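Side-chain contacts in alpha-glucosidase (Pseudoalteromonas sp. K8, PDB 5HQA), which hydrolyses alpha-glucosides as a family 97 glycoside hydrolase activated by chloride, and holds calcium at its sugar-binding site: residues L197-R200 / V204-A207; T315-D320 / D326-T331; L478-M483 / G562-F567; L602-N607 / I656-L661. All coordinates share one frame; numbering follows the deposited sequence.

Contact 1. Residues L197-R200 / V204-A207; sequences LNQR and VFQA
Paired across a hairpin, Gln199 and Phe205 start on one face; CG of Gln199 anti to the backbone N (chi1 -168°) and CG of Phe205 beside its own N (chi1 -67°) then bring chain and ring together. The extended Gln199 chain runs obliquely over the ring. CG sits above one face near the rim, 4.1 Å from the centroid of the Phe205 ring, a CH-pi contact, and the amide carries on past the ring with Gln199 NE2 3.4 Å from Phe205 CZ. That amide is anchored at both ends, OE1 accepting from Gly203 N and NE2 donating to the carbonyls of Leu162 and Ala165, so its rotation is fixed. Leu197 adds CB against Phe205 CD2 at 4.1 Å.

Strands 195-199 and 204-209 form this antiparallel beta hairpin within the N-terminal family region, of the galactose mutarotase clan. Asn198 and Gln206 are its hydrogen-bonded pair, with Asn198 N to Gln206 O at 2.9 Å and Gln206 N to Asn198 O at 2.8 Å; nearer the turn, Arg200 N gives Val204 O a nearly straight bond of 2.7 Å.

On the face of Asn198 and Gln206, Arg200 doubles back through bends at chi2 and chi3 and lays CG 3.6 Å from Gln206 CB. NH1 of Arg200 donates to Asn198 OD1, 2.8 Å away, which lies at the edge of the guanidinium, in its plane. A water donates to Gln206 OE1 and takes a weak bond from Arg200 NE, while Asn198 ND2 turns to Asp208.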
loop_
_atom_site.group_PDB
_atom_site.type_symbol
_atom_site.label_atom_id
_atom_site.label_comp_id
_atom_site.label_asym_id
_atom_site.label_seq_id
_atom_site.Cartn_x
_atom_site.Cartn_y
_atom_site.Cartn_z
ATOM N N LEU A 197 1.340 -15.789 -6.238
ATOM C CA LEU A 197 2.333 -16.451 -7.081
ATOM C C LEU A 197 2.700 -17.802 -6.484
ATOM O O LEU A 197 3.106 -17.884 -5.323
ATOM C CB LEU A 197 3.589 -15.596 -7.258
ATOM C CG LEU A 197 3.333 -14.274 -7.986
ATOM C CD1 LEU A 197 4.617 -13.454 -8.088
ATOM C CD2 LEU A 197 2.715 -14.539 -9.362
ATOM N N ASN A 198 2.594 -18.852 -7.294
ATOM C CA ASN A 198 2.771 -20.230 -6.848
ATOM C C ASN A 198 3.948 -20.803 -7.627
ATOM O O ASN A 198 3.852 -20.989 -8.842
ATOM C CB ASN A 198 1.483 -21.017 -7.102
ATOM C CG ASN A 198 1.543 -22.454 -6.615
ATOM O OD1 ASN A 198 2.611 -23.029 -6.421
ATOM N ND2 ASN A 198 0.370 -23.049 -6.440
ATOM N N GLN A 199 5.062 -21.066 -6.947
ATOM C CA GLN A 199 6.235 -21.575 -7.645
ATOM C C GLN A 199 6.011 -23.043 -8.002
ATOM O O GLN A 199 5.802 -23.882 -7.116
ATOM C CB GLN A 199 7.498 -21.404 -6.803
ATOM C CG GLN A 199 8.752 -21.662 -7.635
ATOM C CD GLN A 199 10.057 -21.331 -6.928
ATOM O OE1 GLN A 199 11.130 -21.616 -7.458
ATOM N NE2 GLN A 199 9.978 -20.720 -5.742
ATOM N N ARG A 200 6.046 -23.351 -9.300
ATOM C CA ARG A 200 5.801 -24.712 -9.759
ATOM C C ARG A 200 7.139 -25.414 -9.960
ATOM O O ARG A 200 7.837 -25.694 -8.978
ATOM C CB ARG A 200 4.936 -24.682 -11.024
ATOM C CG ARG A 200 3.627 -23.883 -10.839
ATOM C CD ARG A 200 2.895 -24.228 -9.521
ATOM N NE ARG A 200 2.557 -25.650 -9.447
ATOM C CZ ARG A 200 2.434 -26.341 -8.317
ATOM N NH1 ARG A 200 2.633 -25.754 -7.142
ATOM N NH2 ARG A 200 2.137 -27.633 -8.366
ATOM N N VAL A 204 9.594 -21.101 -11.750
ATOM C CA VAL A 204 8.425 -20.855 -12.589
ATOM C C VAL A 204 7.273 -20.467 -11.668
ATOM O O VAL A 204 6.627 -21.330 -11.060
ATOM C CB VAL A 204 8.066 -22.071 -13.447
ATOM C CG1 VAL A 204 6.874 -21.734 -14.344
ATOM C CG2 VAL A 204 9.267 -22.527 -14.269
ATOM N N PHE A 205 6.990 -19.170 -11.570
ATOM C CA PHE A 205 5.898 -18.699 -10.725
ATOM C C PHE A 205 4.618 -18.623 -11.548
ATOM O O PHE A 205 4.537 -17.858 -12.516
ATOM C CB PHE A 205 6.256 -17.353 -10.101
ATOM C CG PHE A 205 7.372 -17.456 -9.116
ATOM C CD1 PHE A 205 8.695 -17.363 -9.535
ATOM C CD2 PHE A 205 7.109 -17.721 -7.779
ATOM C CE1 PHE A 205 9.740 -17.491 -8.622
ATOM C CE2 PHE A 205 8.143 -17.853 -6.857
ATOM C CZ PHE A 205 9.464 -17.741 -7.277
ATOM N N GLN A 206 3.628 -19.430 -11.178
ATOM C CA GLN A 206 2.363 -19.470 -11.895
ATOM C C GLN A 206 1.326 -18.638 -11.154
ATOM O O GLN A 206 1.268 -18.662 -9.921
ATOM C CB GLN A 206 1.880 -20.913 -12.038
ATOM C CG GLN A 206 0.702 -21.116 -12.975
ATOM C CD GLN A 206 0.251 -22.568 -12.952
ATOM O OE1 GLN A 206 0.004 -23.130 -11.882
ATOM N NE2 GLN A 206 0.165 -23.187 -14.117
ATOM N N ALA A 207 0.527 -17.881 -11.911
ATOM C CA ALA A 207 -0.604 -17.167 -11.328
ATOM C C ALA A 207 -1.512 -18.145 -10.595
ATOM O O ALA A 207 -1.871 -19.204 -11.124
ATOM C CB ALA A 207 -1.393 -16.427 -12.413
HETATM O O HOH W 1 0.538 -25.868 -11.596
#

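Contact 2. Residues T315-D320 / D326-T331; sequences TGWDGD and DVFSFT
The indole of Trp317 takes the edge of Phe328 on one face: Phe328 CE1 stands over the five-membered ring, 3.7 Å from Trp317 CE2, in an edge-to-face pair with the planes 61° apart. The Phe328 ring has Thr315 O at its edge, near its plane, and Gly316 O approaches Phe328 CE1 to 3.4 Å. Gly316 is fitted to this place, since a CB would collide with Phe328 CD1 and its backbone angles would press a CB against the preceding carbonyl O. Trp317 NE1 is bound by Asn314 OD1, which helps to fix the turn of the indole.

The two loop segments are tied by Ser329 N to Thr315 O, a nearly straight bond of 3.1 Å. Beside it, a water bridges Thr315 OG1 and Val327 O, at 2.7 Å from the oxygen of Val327, to which it donates. Ser329 OG accepts from Thr331 N in an ST turn and also bonds Gln332 N.

Trp317 lines the glycan pocket and touches the bound acarbose unit, and Phe328, packed on one face of the indole, helps to position it. With an alanine at Trp317, the edge of Phe328 would probably lose its aromatic face and the bound sugar one of its contacts.

Both segments belong to the long loop between strand 307-310 and helix 339-349 of the catalytic barrel, and Ser329, Phe330 and Thr331 rest against helix 363-379.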
loop_
_atom_site.group_PDB
_atom_site.type_symbol
_atom_site.label_atom_id
_atom_site.label_comp_id
_atom_site.label_asym_id
_atom_site.label_seq_id
_atom_site.Cartn_x
_atom_site.Cartn_y
_atom_site.Cartn_z
ATOM N N THR A 315 -21.918 0.701 19.172
ATOM C CA THR A 315 -22.210 -0.488 19.962
ATOM C C THR A 315 -21.784 -1.759 19.225
ATOM O O THR A 315 -21.831 -1.848 17.990
ATOM C CB THR A 315 -23.694 -0.553 20.326
ATOM O OG1 THR A 315 -24.481 -0.705 19.141
ATOM C CG2 THR A 315 -24.114 0.714 21.053
ATOM N N GLY A 316 -21.329 -2.740 20.006
ATOM C CA GLY A 316 -20.924 -4.016 19.456
ATOM C C GLY A 316 -19.536 -4.463 19.871
ATOM O O GLY A 316 -19.141 -5.598 19.586
ATOM N N TRP A 317 -18.779 -3.592 20.538
ATOM C CA TRP A 317 -17.420 -3.937 20.934
ATOM C C TRP A 317 -17.348 -4.682 22.259
ATOM O O TRP A 317 -16.288 -5.231 22.577
ATOM C CB TRP A 317 -16.542 -2.682 21.035
ATOM C CG TRP A 317 -16.287 -1.994 19.718
ATOM C CD1 TRP A 317 -17.082 -1.061 19.118
ATOM C CD2 TRP A 317 -15.162 -2.180 18.848
ATOM N NE1 TRP A 317 -16.527 -0.655 17.930
ATOM C CE2 TRP A 317 -15.345 -1.321 17.740
ATOM C CE3 TRP A 317 -14.015 -2.982 18.898
ATOM C CZ2 TRP A 317 -14.426 -1.245 16.687
ATOM C CZ3 TRP A 317 -13.096 -2.906 17.843
ATOM C CH2 TRP A 317 -13.313 -2.045 16.754
ATOM N N ASP A 318 -18.422 -4.710 23.043
ATOM C CA ASP A 318 -18.331 -5.315 24.366
ATOM C C ASP A 318 -18.051 -6.807 24.268
ATOM O O ASP A 318 -18.602 -7.508 23.414
ATOM C CB ASP A 318 -19.616 -5.086 25.150
ATOM C CG ASP A 318 -19.765 -3.659 25.609
ATOM O OD1 ASP A 318 -19.125 -2.768 25.019
ATOM O OD2 ASP A 318 -20.534 -3.426 26.556
ATOM N N GLY A 319 -17.201 -7.291 25.172
ATOM C CA GLY A 319 -16.866 -8.697 25.236
ATOM C C GLY A 319 -15.572 -8.979 24.513
ATOM O O GLY A 319 -14.524 -8.427 24.862
ATOM N N ASP A 320 -15.634 -9.820 23.487
ATOM C CA ASP A 320 -14.480 -10.122 22.648
ATOM C C ASP A 320 -14.837 -9.659 21.237
ATOM O O ASP A 320 -15.504 -10.384 20.492
ATOM C CB ASP A 320 -14.146 -11.610 22.700
ATOM C CG ASP A 320 -12.769 -11.920 22.138
ATOM O OD1 ASP A 320 -12.223 -11.076 21.389
ATOM O OD2 ASP A 320 -12.235 -13.011 22.443
ATOM N N ASP A 326 -21.264 -10.068 13.803
ATOM C CA ASP A 326 -22.701 -10.109 13.551
ATOM C C ASP A 326 -23.456 -8.968 14.220
ATOM O O ASP A 326 -24.565 -8.645 13.781
ATOM C CB ASP A 326 -23.318 -11.424 14.047
ATOM C CG ASP A 326 -22.819 -12.647 13.297
ATOM O OD1 ASP A 326 -22.019 -12.524 12.333
ATOM O OD2 ASP A 326 -23.248 -13.755 13.681
ATOM N N VAL A 327 -22.917 -8.374 15.285
ATOM C CA VAL A 327 -23.712 -7.495 16.142
ATOM C C VAL A 327 -23.284 -6.037 16.104
ATOM O O VAL A 327 -23.958 -5.205 16.731
ATOM C CB VAL A 327 -23.725 -7.989 17.603
ATOM C CG1 VAL A 327 -24.373 -9.360 17.676
ATOM C CG2 VAL A 327 -22.315 -8.015 18.178
ATOM N N PHE A 328 -22.194 -5.696 15.416
ATOM C CA PHE A 328 -21.812 -4.293 15.280
ATOM C C PHE A 328 -22.956 -3.483 14.683
ATOM O O PHE A 328 -23.558 -3.881 13.681
ATOM C CB PHE A 328 -20.580 -4.160 14.383
ATOM C CG PHE A 328 -19.284 -4.431 15.075
ATOM C CD1 PHE A 328 -18.955 -3.766 16.248
ATOM C CD2 PHE A 328 -18.385 -5.343 14.547
ATOM C CE1 PHE A 328 -17.743 -4.006 16.888
ATOM C CE2 PHE A 328 -17.175 -5.596 15.175
ATOM C CZ PHE A 328 -16.851 -4.928 16.351
ATOM N N SER A 329 -23.259 -2.348 15.306
ATOM C CA SER A 329 -24.086 -1.319 14.693
ATOM C C SER A 329 -23.177 -0.250 14.108
ATOM O O SER A 329 -22.188 0.149 14.734
ATOM C CB SER A 329 -25.039 -0.685 15.710
ATOM O OG SER A 329 -25.703 0.441 15.155
ATOM N N PHE A 330 -23.502 0.214 12.907
ATOM C CA PHE A 330 -22.730 1.282 12.292
ATOM C C PHE A 330 -23.479 2.602 12.295
ATOM O O PHE A 330 -23.054 3.553 11.633
ATOM C CB PHE A 330 -22.304 0.863 10.886
ATOM C CG PHE A 330 -21.458 -0.385 10.891
ATOM C CD1 PHE A 330 -20.113 -0.322 11.233
ATOM C CD2 PHE A 330 -22.019 -1.626 10.618
ATOM C CE1 PHE A 330 -19.335 -1.464 11.272
ATOM C CE2 PHE A 330 -21.240 -2.781 10.649
ATOM C CZ PHE A 330 -19.897 -2.698 10.978
ATOM N N THR A 331 -24.561 2.693 13.063
ATOM C CA THR A 331 -25.274 3.947 13.261
ATOM C C THR A 331 -25.488 4.311 14.719
ATOM O O THR A 331 -25.745 5.487 14.999
ATOM C CB THR A 331 -26.653 3.908 12.582
ATOM O OG1 THR A 331 -27.359 2.737 13.018
ATOM C CG2 THR A 331 -26.519 3.883 11.069
HETATM O O HOH W 2 -24.688 -3.371 18.532
#

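Contact 3. Residues L478-M483 / G562-F567. With MG (magnesium ion), chain F.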
loop_
_atom_site.group_PDB
_atom_site.type_symbol
_atom_site.label_atom_id
_atom_site.label_comp_id
_atom_site.label_asym_id
_atom_site.label_seq_id
_atom_site.Cartn_x
_atom_site.Cartn_y
_atom_site.Cartn_z
ATOM N N LEU A 478 9.566 -3.151 3.886
ATOM C CA LEU A 478 8.346 -2.549 3.349
ATOM C C LEU A 478 8.639 -1.652 2.161
ATOM O O LEU A 478 7.907 -1.669 1.162
ATOM C CB LEU A 478 7.630 -1.730 4.433
ATOM C CG LEU A 478 6.966 -2.491 5.586
ATOM C CD1 LEU A 478 6.385 -1.488 6.598
ATOM C CD2 LEU A 478 5.882 -3.438 5.076
ATOM N N ALA A 479 9.708 -0.858 2.253
ATOM C CA ALA A 479 9.972 0.165 1.245
ATOM C C ALA A 479 10.155 -0.419 -0.149
ATOM O O ALA A 479 9.919 0.280 -1.139
ATOM C CB ALA A 479 11.210 0.978 1.629
ATOM N N PHE A 480 10.585 -1.677 -0.259
ATOM C CA PHE A 480 10.845 -2.286 -1.559
ATOM C C PHE A 480 9.888 -3.432 -1.860
ATOM O O PHE A 480 10.090 -4.174 -2.834
ATOM C CB PHE A 480 12.296 -2.772 -1.642
ATOM C CG PHE A 480 13.314 -1.682 -1.436
ATOM C CD1 PHE A 480 13.735 -0.897 -2.503
ATOM C CD2 PHE A 480 13.853 -1.443 -0.173
ATOM C CE1 PHE A 480 14.663 0.111 -2.318
ATOM C CE2 PHE A 480 14.790 -0.437 0.027
ATOM C CZ PHE A 480 15.202 0.340 -1.048
ATOM N N THR A 481 8.855 -3.596 -1.046
ATOM C CA THR A 481 7.871 -4.633 -1.286
ATOM C C THR A 481 6.483 -4.007 -1.208
ATOM O O THR A 481 5.973 -3.493 -2.208
ATOM C CB THR A 481 8.050 -5.775 -0.274
ATOM O OG1 THR A 481 7.980 -5.254 1.063
ATOM C CG2 THR A 481 9.408 -6.468 -0.464
ATOM N N ARG A 482 5.890 -4.014 -0.009
ATOM C CA ARG A 482 4.558 -3.445 0.197
ATOM C C ARG A 482 4.431 -2.029 -0.368
ATOM O O ARG A 482 3.416 -1.690 -0.989
ATOM C CB ARG A 482 4.231 -3.456 1.693
ATOM C CG ARG A 482 3.075 -2.551 2.092
ATOM C CD ARG A 482 1.729 -3.034 1.535
ATOM N NE ARG A 482 0.662 -2.131 1.971
ATOM C CZ ARG A 482 0.412 -0.946 1.418
ATOM N NH1 ARG A 482 -0.564 -0.182 1.898
ATOM N NH2 ARG A 482 1.131 -0.528 0.380
ATOM N N MET A 483 5.448 -1.181 -0.167
ATOM C CA MET A 483 5.301 0.213 -0.583
ATOM C C MET A 483 5.352 0.381 -2.099
ATOM O O MET A 483 4.956 1.440 -2.600
ATOM C CB MET A 483 6.363 1.097 0.080
ATOM C CG MET A 483 6.268 1.147 1.607
ATOM S SD MET A 483 4.602 1.439 2.270
ATOM C CE MET A 483 4.301 3.117 1.719
ATOM N N GLY A 562 19.445 3.047 -1.383
ATOM C CA GLY A 562 18.838 2.027 -0.552
ATOM C C GLY A 562 19.202 0.642 -1.021
ATOM O O GLY A 562 19.775 0.440 -2.094
ATOM N N ALA A 563 18.848 -0.328 -0.182
ATOM C CA ALA A 563 19.037 -1.741 -0.480
ATOM C C ALA A 563 17.972 -2.504 0.287
ATOM O O ALA A 563 17.709 -2.194 1.453
ATOM C CB ALA A 563 20.443 -2.223 -0.085
ATOM N N VAL A 564 17.354 -3.492 -0.366
ATOM C CA VAL A 564 16.197 -4.146 0.235
ATOM C C VAL A 564 16.591 -4.782 1.559
ATOM O O VAL A 564 17.566 -5.541 1.640
ATOM C CB VAL A 564 15.604 -5.196 -0.715
ATOM C CG1 VAL A 564 14.325 -5.785 -0.089
ATOM C CG2 VAL A 564 15.344 -4.597 -2.093
ATOM N N GLY A 565 15.822 -4.485 2.607
ATOM C CA GLY A 565 16.087 -5.077 3.905
ATOM C C GLY A 565 17.285 -4.508 4.629
ATOM O O GLY A 565 17.677 -5.050 5.668
ATOM N N ASP A 566 17.890 -3.438 4.105
ATOM C CA ASP A 566 19.028 -2.787 4.740
ATOM C C ASP A 566 18.782 -1.313 5.015
ATOM O O ASP A 566 18.929 -0.880 6.163
ATOM C CB ASP A 566 20.295 -2.951 3.882
ATOM C CG ASP A 566 20.819 -4.375 3.880
ATOM O OD1 ASP A 566 20.372 -5.190 4.730
ATOM O OD2 ASP A 566 21.687 -4.679 3.029
ATOM N N PHE A 567 18.415 -0.519 4.008
ATOM C CA PHE A 567 18.186 0.904 4.262
ATOM C C PHE A 567 17.473 1.533 3.078
ATOM O O PHE A 567 17.423 0.961 1.987
ATOM C CB PHE A 567 19.497 1.660 4.535
ATOM C CG PHE A 567 20.348 1.891 3.309
ATOM C CD1 PHE A 567 21.132 0.865 2.781
ATOM C CD2 PHE A 567 20.394 3.147 2.701
ATOM C CE1 PHE A 567 21.939 1.080 1.655
ATOM C CE2 PHE A 567 21.192 3.374 1.581
ATOM C CZ PHE A 567 21.966 2.338 1.053
HETATM MG MG MG F . 19.359 -5.942 6.375
HETATM O O HOH W 3 18.353 -6.876 7.870
HETATM O O HOH W 4 21.097 -6.820 7.128
HETATM O O HOH W 5 18.993 -7.620 5.204
#
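Phe480 lays one face of its ring over Val564, whose CG2 sits above CG of the ring and 3.6 Å from Phe480 CB. Val564 N lies over the same face, offset toward the rim. Farther out the ring meets backbone: Phe567 O lies at the edge, in plane, 3.6 Å from Phe480 CE2, and Ala563 O is 3.7 Å from that carbon. Gly562 has no room for a side chain, because a CB would clash with Phe480 CZ. A serine in place of Phe480 would probably open a gap against Val564 and leave the Val564-Gly565 turn without the ring that packs on it.

Val564 and Gly565 form the tight turn of the hairpin of strands 554-563 and 567-574, closed by a classic beta bulge in which Asp566 and Phe567 face Ala563, whose O accepts from both N atoms. The turn brings Gly565 O, at 2.0 Å, and Asp566 OD1, at 2.1 Å, to the magnesium ion, whose shell is completed by Asp592 and three waters.

Phe480 comes from a type I turn leading into helix 482-485, and it also packs on Ala237 and Val241 of helix 237-241 and on Ile568 of strand 567-574.

Contact 4. Residues L602-N607 / I656-L661; sequences LDFLDN and IRFKAL
The type I beta turn from Leu602 to Leu605, closed by Leu605 N to Leu602 O at 3.0 Å, faces strand 653-660 across a gap, with the nearest CA atoms, Leu605 and Phe658, 8.5 Å apart. Side chains alone fill it, and three of them converge on the ring of Phe658. Leu602 crosses obliquely at the far end of the ring, its CD2 3.8 Å from Phe658 CZ. Leu605 comes in near the root, at about a right angle, with CD2 4.0 Å from Phe658 CG. At the CE2 corner Phe604 points its edge at the face of Phe658 in an offset T-shaped pair, planes 78° apart, with CZ 3.9 Å from Phe658 CE2. Phe604 holds its CG between its backbone N and carbonyl carbon (chi1 56°), which turns the ring toward the strand from a residue whose CB does not point there. Ile656 CG2 lies over the other face of the Phe658 ring.

Trp585, Val638 and Phe611 close in around the same residues. Two leucines and a phenylalanine of the connecting loop, packed on Phe658, make up a hydrophobic core of the all-beta C-terminal region, where strand 653-660 runs between strands 585-591 and 611-618.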
loop_
_atom_site.group_PDB
_atom_site.type_symbol
_atom_site.label_atom_id
_atom_site.label_comp_id
_atom_site.label_asym_id
_atom_site.label_seq_id
_atom_site.Cartn_x
_atom_site.Cartn_y
_atom_site.Cartn_z
ATOM N N LEU A 602 23.174 16.651 -1.871
ATOM C CA LEU A 602 21.989 17.491 -1.765
ATOM C C LEU A 602 21.597 18.107 -3.099
ATOM O O LEU A 602 20.868 19.104 -3.119
ATOM C CB LEU A 602 22.202 18.590 -0.715
ATOM C CG LEU A 602 22.441 18.092 0.716
ATOM C CD1 LEU A 602 22.522 19.264 1.693
ATOM C CD2 LEU A 602 21.359 17.103 1.148
ATOM N N ASP A 603 22.050 17.533 -4.217
ATOM C CA ASP A 603 21.768 18.195 -5.487
ATOM C C ASP A 603 20.314 18.047 -5.936
ATOM O O ASP A 603 19.958 18.588 -6.989
ATOM C CB ASP A 603 22.732 17.709 -6.579
ATOM C CG ASP A 603 22.615 16.218 -6.882
ATOM O OD1 ASP A 603 21.634 15.559 -6.480
ATOM O OD2 ASP A 603 23.531 15.700 -7.555
ATOM N N PHE A 604 19.456 17.363 -5.172
ATOM C CA PHE A 604 18.025 17.442 -5.452
ATOM C C PHE A 604 17.448 18.811 -5.111
ATOM O O PHE A 604 16.395 19.175 -5.644
ATOM C CB PHE A 604 17.259 16.345 -4.697
ATOM C CG PHE A 604 17.480 16.354 -3.212
ATOM C CD1 PHE A 604 16.700 17.150 -2.384
ATOM C CD2 PHE A 604 18.462 15.552 -2.638
ATOM C CE1 PHE A 604 16.900 17.159 -1.004
ATOM C CE2 PHE A 604 18.672 15.558 -1.259
ATOM C CZ PHE A 604 17.882 16.359 -0.439
ATOM N N LEU A 605 18.111 19.579 -4.247
ATOM C CA LEU A 605 17.606 20.895 -3.889
ATOM C C LEU A 605 17.588 21.808 -5.112
ATOM O O LEU A 605 18.433 21.702 -6.005
ATOM C CB LEU A 605 18.469 21.516 -2.790
ATOM C CG LEU A 605 18.477 20.788 -1.450
ATOM C CD1 LEU A 605 19.476 21.453 -0.502
ATOM C CD2 LEU A 605 17.080 20.788 -0.867
ATOM N N ASP A 606 16.609 22.714 -5.142
ATOM C CA ASP A 606 16.478 23.653 -6.251
ATOM C C ASP A 606 17.753 24.465 -6.421
ATOM O O ASP A 606 18.292 25.014 -5.454
ATOM C CB ASP A 606 15.291 24.585 -6.018
ATOM C CG ASP A 606 14.001 23.829 -5.805
ATOM O OD1 ASP A 606 13.780 23.337 -4.678
ATOM O OD2 ASP A 606 13.218 23.710 -6.769
ATOM N N ASN A 607 18.238 24.532 -7.659
ATOM C CA ASN A 607 19.469 25.254 -7.939
ATOM C C ASN A 607 19.292 26.735 -7.635
ATOM O O ASN A 607 18.225 27.312 -7.867
ATOM C CB ASN A 607 19.882 25.052 -9.398
ATOM C CG ASN A 607 20.263 23.617 -9.700
ATOM O OD1 ASN A 607 20.885 22.938 -8.879
ATOM N ND2 ASN A 607 19.883 23.140 -10.881
ATOM N N ILE A 656 14.837 15.279 7.990
ATOM C CA ILE A 656 15.332 16.623 7.715
ATOM C C ILE A 656 14.240 17.447 7.060
ATOM O O ILE A 656 13.596 16.991 6.109
ATOM C CB ILE A 656 16.576 16.609 6.811
ATOM C CG1 ILE A 656 17.654 15.705 7.399
ATOM C CG2 ILE A 656 17.103 18.041 6.614
ATOM C CD1 ILE A 656 18.876 15.631 6.537
ATOM N N ARG A 657 14.051 18.668 7.547
ATOM C CA ARG A 657 13.294 19.684 6.831
ATOM C C ARG A 657 14.286 20.653 6.197
ATOM O O ARG A 657 15.096 21.262 6.900
ATOM C CB ARG A 657 12.340 20.436 7.761
ATOM C CG ARG A 657 11.691 21.621 7.079
ATOM C CD ARG A 657 10.771 22.396 7.996
ATOM N NE ARG A 657 10.207 23.525 7.257
ATOM C CZ ARG A 657 9.496 24.503 7.808
ATOM N NH1 ARG A 657 9.261 24.498 9.114
ATOM N NH2 ARG A 657 9.026 25.488 7.049
ATOM N N PHE A 658 14.245 20.774 4.872
ATOM C CA PHE A 658 15.044 21.766 4.157
ATOM C C PHE A 658 14.147 22.975 3.942
ATOM O O PHE A 658 13.345 23.009 3.004
ATOM C CB PHE A 658 15.564 21.211 2.835
ATOM C CG PHE A 658 16.523 20.078 2.998
ATOM C CD1 PHE A 658 17.869 20.327 3.229
ATOM C CD2 PHE A 658 16.082 18.765 2.924
ATOM C CE1 PHE A 658 18.764 19.280 3.381
ATOM C CE2 PHE A 658 16.969 17.708 3.079
ATOM C CZ PHE A 658 18.311 17.966 3.307
ATOM N N LYS A 659 14.270 23.961 4.823
ATOM C CA LYS A 659 13.403 25.132 4.772
ATOM C C LYS A 659 13.970 26.125 3.764
ATOM O O LYS A 659 15.065 26.661 3.964
ATOM C CB LYS A 659 13.284 25.752 6.158
ATOM C CG LYS A 659 12.450 27.003 6.214
ATOM C CD LYS A 659 12.540 27.586 7.620
ATOM C CE LYS A 659 11.443 28.592 7.874
ATOM N NZ LYS A 659 11.482 29.044 9.292
ATOM N N ALA A 660 13.231 26.368 2.679
ATOM C CA ALA A 660 13.648 27.369 1.704
ATOM C C ALA A 660 13.672 28.735 2.364
ATOM O O ALA A 660 12.745 29.093 3.095
ATOM C CB ALA A 660 12.702 27.382 0.503
ATOM N N LEU A 661 14.737 29.490 2.116
ATOM C CA LEU A 661 14.894 30.829 2.679
ATOM C C LEU A 661 14.492 31.878 1.651
ATOM O O LEU A 661 14.884 31.787 0.484
ATOM C CB LEU A 661 16.332 31.059 3.148
ATOM C CG LEU A 661 16.748 30.074 4.240
ATOM C CD1 LEU A 661 18.169 30.327 4.683
ATOM C CD2 LEU A 661 15.802 30.163 5.427
#

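In the fold
The four contacts follow one another along the chain, and none touches another. Contact 1 lies in the N-terminal region, contact 2 in the catalytic region, and contact 4 in the C-terminal region; contact 3 joins the catalytic region to the C-terminal one. Contact 2 alone reaches the glycan pocket: the Trp317 side chain is about 4 Å from the bound acarbose unit and about 9 Å from that of the calcium ligand Glu437. Contact 3 instead supplies two of the three protein ligands of the magnesium ion. Contacts 3 and 4 reach the same six-stranded antiparallel sheet, their centres 24 Å apart, while contacts 2 and 4 have centres 49 Å apart, on opposite sides of the chain's centre. Contact 1 comes within about 11 Å of contact 3, nearest atoms.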